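Multicopper oxidase (Pseudomonas thermotolerans, PDB 6VOW) probably oxidises phenolic, lignin-like substrates at a mononuclear copper site and passes the electrons to a copper cluster where dioxygen would be reduced to water. Local coordinates at residues V81-I84 with P90-I93; Y415-G418 with T422-V425. One frame throughout, in Å; residues are numbered along the deposited sequence.

Contact 1 of 2, residues V81-I84 with P90-I93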
loop_
_atom_site.group_PDB
_atom_site.type_symbol
_atom_site.label_atom_id
_atom_site.label_comp_id
_atom_site.label_asym_id
_atom_site.label_seq_id
_atom_site.Cartn_x
_atom_site.Cartn_y
_atom_site.Cartn_z
ATOM N N VAL A 81 -9.384 -15.558 -6.179
ATOM C CA VAL A 81 -8.381 -16.077 -5.259
ATOM C C VAL A 81 -9.101 -16.891 -4.226
ATOM O O VAL A 81 -9.916 -16.377 -3.474
ATOM C CB VAL A 81 -7.602 -14.990 -4.536
ATOM C CG1 VAL A 81 -6.605 -15.701 -3.598
ATOM C CG2 VAL A 81 -6.916 -14.091 -5.558
ATOM N N ARG A 82 -8.792 -18.175 -4.253
ATOM C CA ARG A 82 -9.196 -19.143 -3.245
ATOM C C ARG A 82 -8.205 -18.965 -2.101
ATOM O O ARG A 82 -7.078 -19.457 -2.158
ATOM C CB ARG A 82 -9.179 -20.542 -3.882
ATOM C CG ARG A 82 -9.237 -21.735 -2.961
ATOM C CD ARG A 82 -10.535 -21.800 -2.270
ATOM N NE ARG A 82 -11.684 -22.165 -3.129
ATOM C CZ ARG A 82 -12.058 -23.398 -3.429
ATOM N NH1 ARG A 82 -11.350 -24.462 -3.063
ATOM N NH2 ARG A 82 -13.145 -23.550 -4.147
ATOM N N PHE A 83 -8.637 -18.160 -1.102
ATOM C CA PHE A 83 -7.838 -17.950 0.027
ATOM C C PHE A 83 -8.087 -19.001 1.136
ATOM O O PHE A 83 -9.165 -19.228 1.583
ATOM C CB PHE A 83 -7.972 -16.563 0.593
ATOM C CG PHE A 83 -7.324 -16.461 1.919
ATOM C CD1 PHE A 83 -5.941 -16.682 2.044
ATOM C CD2 PHE A 83 -8.041 -16.162 3.024
ATOM C CE1 PHE A 83 -5.312 -16.561 3.301
ATOM C CE2 PHE A 83 -7.420 -16.056 4.299
ATOM C CZ PHE A 83 -6.078 -16.251 4.417
ATOM N N ILE A 84 -7.022 -19.635 1.534
ATOM C CA ILE A 84 -7.091 -20.709 2.501
ATOM C C ILE A 84 -6.262 -20.321 3.690
ATOM O O ILE A 84 -5.061 -20.106 3.548
ATOM C CB ILE A 84 -6.522 -22.012 1.944
ATOM C CG1 ILE A 84 -7.277 -22.405 0.644
ATOM C CG2 ILE A 84 -6.737 -23.130 2.958
ATOM C CD1 ILE A 84 -6.680 -23.600 -0.110
ATOM N N PRO A 90 -7.821 -16.498 13.060
ATOM C CA PRO A 90 -8.580 -15.961 11.951
ATOM C C PRO A 90 -7.837 -14.891 11.138
ATOM O O PRO A 90 -6.979 -14.220 11.645
ATOM C CB PRO A 90 -9.817 -15.363 12.640
ATOM C CG PRO A 90 -9.902 -16.002 13.994
ATOM C CD PRO A 90 -8.531 -16.332 14.374
ATOM N N THR A 91 -8.160 -14.750 9.868
ATOM C CA THR A 91 -7.536 -13.718 9.043
ATOM C C THR A 91 -8.511 -13.417 7.912
ATOM O O THR A 91 -9.503 -14.098 7.738
ATOM C CB THR A 91 -6.087 -14.141 8.653
ATOM O OG1 THR A 91 -5.363 -13.095 7.998
ATOM C CG2 THR A 91 -6.094 -15.374 7.851
ATOM N N THR A 92 -8.289 -12.324 7.240
ATOM C CA THR A 92 -8.979 -12.026 6.027
ATOM C C THR A 92 -7.841 -11.563 5.079
ATOM O O THR A 92 -6.657 -11.534 5.466
ATOM C CB THR A 92 -9.921 -10.836 6.177
ATOM O OG1 THR A 92 -9.136 -9.673 6.494
ATOM C CG2 THR A 92 -11.076 -11.090 7.207
ATOM N N ILE A 93 -8.236 -11.211 3.858
ATOM C CA ILE A 93 -7.325 -10.568 2.880
ATOM C C ILE A 93 -8.047 -9.384 2.410
ATOM O O ILE A 93 -9.164 -9.488 1.911
ATOM C CB ILE A 93 -6.919 -11.436 1.660
ATOM C CG1 ILE A 93 -6.059 -12.578 2.168
ATOM C CG2 ILE A 93 -6.015 -10.624 0.703
ATOM C CD1 ILE A 93 -5.699 -13.628 1.105
#
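Phe83 of strand 78-85 meets Ile93 and Thr91 across the interior of a cupredoxin-type beta-sandwich, the building block of multicopper oxidases. The strand belongs to one sheet, whereas residues 90-93 form the connection that carries the chain over to strand 94-96 of the other sheet, which bears His94, a copper ligand, and His96, which lines the pocket of the Cu-O-Cu linkage. Val81 starts the segment with its side chain directed inward and packed on Leu42 of the neighbouring strand 37-49. Arg82 turns to the opposite side of the sheet, where NE forms a salt bridge with OD1 of Asp122. Phe83 then carries the contact: with CG anti to the backbone N (chi1 169°), its ring is thrust inward toward the crossover. Ile93 brings the end methyl of its extended chain over one ring face, CD1 standing 3.6 Å from the ring centroid and 28° off the normal, a CH-pi contact. The methyl is displaced toward the rim on the CB side, and CD1 of Ile93 lies only 3.2 Å from CD1 of Phe83, a tight fit. Were Phe83 an alanine, the face beneath the Ile93 methyl would be gone, and a gap between the strand and residues 90-93 would probably open. Ile84 faces away from the crossover and rests on strand 37-49 through Glu41. At the far end of the Phe83 ring, Thr91 arrives in the ring plane and at about a right angle, its methyl CG2 touching the edge at 3.5 Å from CZ and 3.9 Å from CE2.

Contact 2 of 2, residues Y415-G418 with T422-V425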
loop_
_atom_site.group_PDB
_atom_site.type_symbol
_atom_site.label_atom_id
_atom_site.label_comp_id
_atom_site.label_asym_id
_atom_site.label_seq_id
_atom_site.Cartn_x
_atom_site.Cartn_y
_atom_site.Cartn_z
ATOM N N TYR A 415 -3.137 9.261 1.391
ATOM C CA TYR A 415 -2.414 10.518 1.436
ATOM C C TYR A 415 -1.552 10.552 2.692
ATOM O O TYR A 415 -2.039 10.356 3.793
ATOM C CB TYR A 415 -3.322 11.731 1.463
ATOM C CG TYR A 415 -2.516 12.994 1.366
ATOM C CD1 TYR A 415 -1.749 13.234 0.207
ATOM C CD2 TYR A 415 -2.470 13.943 2.408
ATOM C CE1 TYR A 415 -0.971 14.356 0.076
ATOM C CE2 TYR A 415 -1.671 15.105 2.278
ATOM C CZ TYR A 415 -0.931 15.313 1.095
ATOM O OH TYR A 415 -0.104 16.440 0.855
ATOM N N LEU A 416 -0.277 10.820 2.521
ATOM C CA LEU A 416 0.646 10.909 3.667
ATOM C C LEU A 416 0.523 12.325 4.293
ATOM O O LEU A 416 1.061 13.361 3.790
ATOM C CB LEU A 416 2.095 10.533 3.217
ATOM C CG LEU A 416 3.199 10.447 4.249
ATOM C CD1 LEU A 416 2.928 9.458 5.367
ATOM C CD2 LEU A 416 4.497 10.118 3.556
ATOM N N LEU A 417 -0.227 12.341 5.374
ATOM C CA LEU A 417 -0.664 13.557 6.003
ATOM C C LEU A 417 0.365 14.034 6.980
ATOM O O LEU A 417 0.535 13.441 8.067
ATOM C CB LEU A 417 -1.963 13.312 6.715
ATOM C CG LEU A 417 -2.685 14.591 7.110
ATOM C CD1 LEU A 417 -3.007 15.440 5.915
ATOM C CD2 LEU A 417 -3.980 14.162 7.848
ATOM N N GLY A 418 1.066 15.094 6.592
ATOM C CA GLY A 418 2.228 15.537 7.339
ATOM C C GLY A 418 1.805 16.119 8.650
ATOM O O GLY A 418 0.604 16.242 8.950
ATOM N N THR A 422 -2.901 20.448 6.867
ATOM C CA THR A 422 -4.313 20.352 6.425
ATOM C C THR A 422 -4.368 20.148 4.914
ATOM O O THR A 422 -4.099 21.095 4.169
ATOM C CB THR A 422 -5.167 21.574 6.768
ATOM O OG1 THR A 422 -5.393 21.618 8.186
ATOM C CG2 THR A 422 -6.525 21.505 6.038
ATOM N N ALA A 423 -4.757 18.934 4.486
ATOM C CA ALA A 423 -4.933 18.604 3.050
ATOM C C ALA A 423 -6.430 18.406 2.615
ATOM O O ALA A 423 -7.334 17.990 3.383
ATOM C CB ALA A 423 -4.045 17.423 2.670
ATOM N N ARG A 424 -6.697 18.785 1.379
ATOM C CA ARG A 424 -8.024 18.676 0.849
ATOM C C ARG A 424 -7.973 17.624 -0.249
ATOM O O ARG A 424 -7.044 17.559 -1.065
ATOM C CB ARG A 424 -8.480 20.039 0.367
ATOM C CG ARG A 424 -8.783 20.975 1.520
ATOM C CD ARG A 424 -8.979 22.405 1.097
ATOM N NE ARG A 424 -10.184 22.574 0.299
ATOM C CZ ARG A 424 -10.222 22.756 -1.023
ATOM N NH1 ARG A 424 -9.111 22.782 -1.763
ATOM N NH2 ARG A 424 -11.402 22.923 -1.623
ATOM N N VAL A 425 -8.971 16.771 -0.194
ATOM C CA VAL A 425 -9.015 15.534 -0.918
ATOM C C VAL A 425 -10.481 15.390 -1.385
ATOM O O VAL A 425 -11.406 15.736 -0.646
ATOM C CB VAL A 425 -8.528 14.432 0.067
ATOM C CG1 VAL A 425 -9.345 13.179 0.021
ATOM C CG2 VAL A 425 -7.096 14.080 -0.187
#
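The ring of Tyr415 meets the methyl of Ala423 obliquely, while the CD1 methyl of Leu417, from its own strand, lies in the ring plane at the edge. Ala423 CB is 3.3 Å from CE2 of Tyr415, against 3.8 Å from CD2; both methyls lie nearest these two ring atoms, Ala423 obliquely and Leu417 in plane. Leu417 CD1 itself lies 3.9 Å from Ala423 CB, and the one small methyl therefore touches both larger side chains. Tyr415 holds CG anti to its own amide nitrogen (chi1 -174°), which sends the ring from its strand toward residues 422-425. Leu417 starts out less directly aimed, and it is the end of the branch that closes the distance to Ala423. The two segments belong to the two sheets of a cupredoxin-type beta-sandwich: strand 414-417 is an outermost strand of one, and strand 422-428 runs inside the other, between 375-382 and 397-402. A short turn links them, and no hydrogen bond passes between the segments, so the meeting is wholly apolar. The polar end of Tyr415 is satisfied from that turn, where Glu421 accepts a hydrogen bond from the phenol OH through OE2 and another from the backbone N of Gly418 through OE1, tying the ring's outer end to the start of the turn. Leu417 is paired through its backbone with His388, a ligand, together with Cys439 and His444, of a copper ion.

In the fold
Both contacts are buried, and in each an aromatic ring points into the interior of its own cupredoxin-type sandwich, yet they share no strand and belong to separate multicopper oxidase regions, one toward each end of the chain. Their centres are 32 Å apart, on opposite sides of the chain's centre, and their nearest atoms about 19 Å. Contact 1 joins a strand to a crossover loop that leads directly into the copper ligand His94; its ring is purely hydrocarbon and takes a CH-pi contact over a face. Only contact 2 joins strands of both sheets, linked by a short turn, through their side chains; its ring meets a methyl obliquely and ends in a hydroxyl hydrogen-bonded to the carboxylate of Glu421.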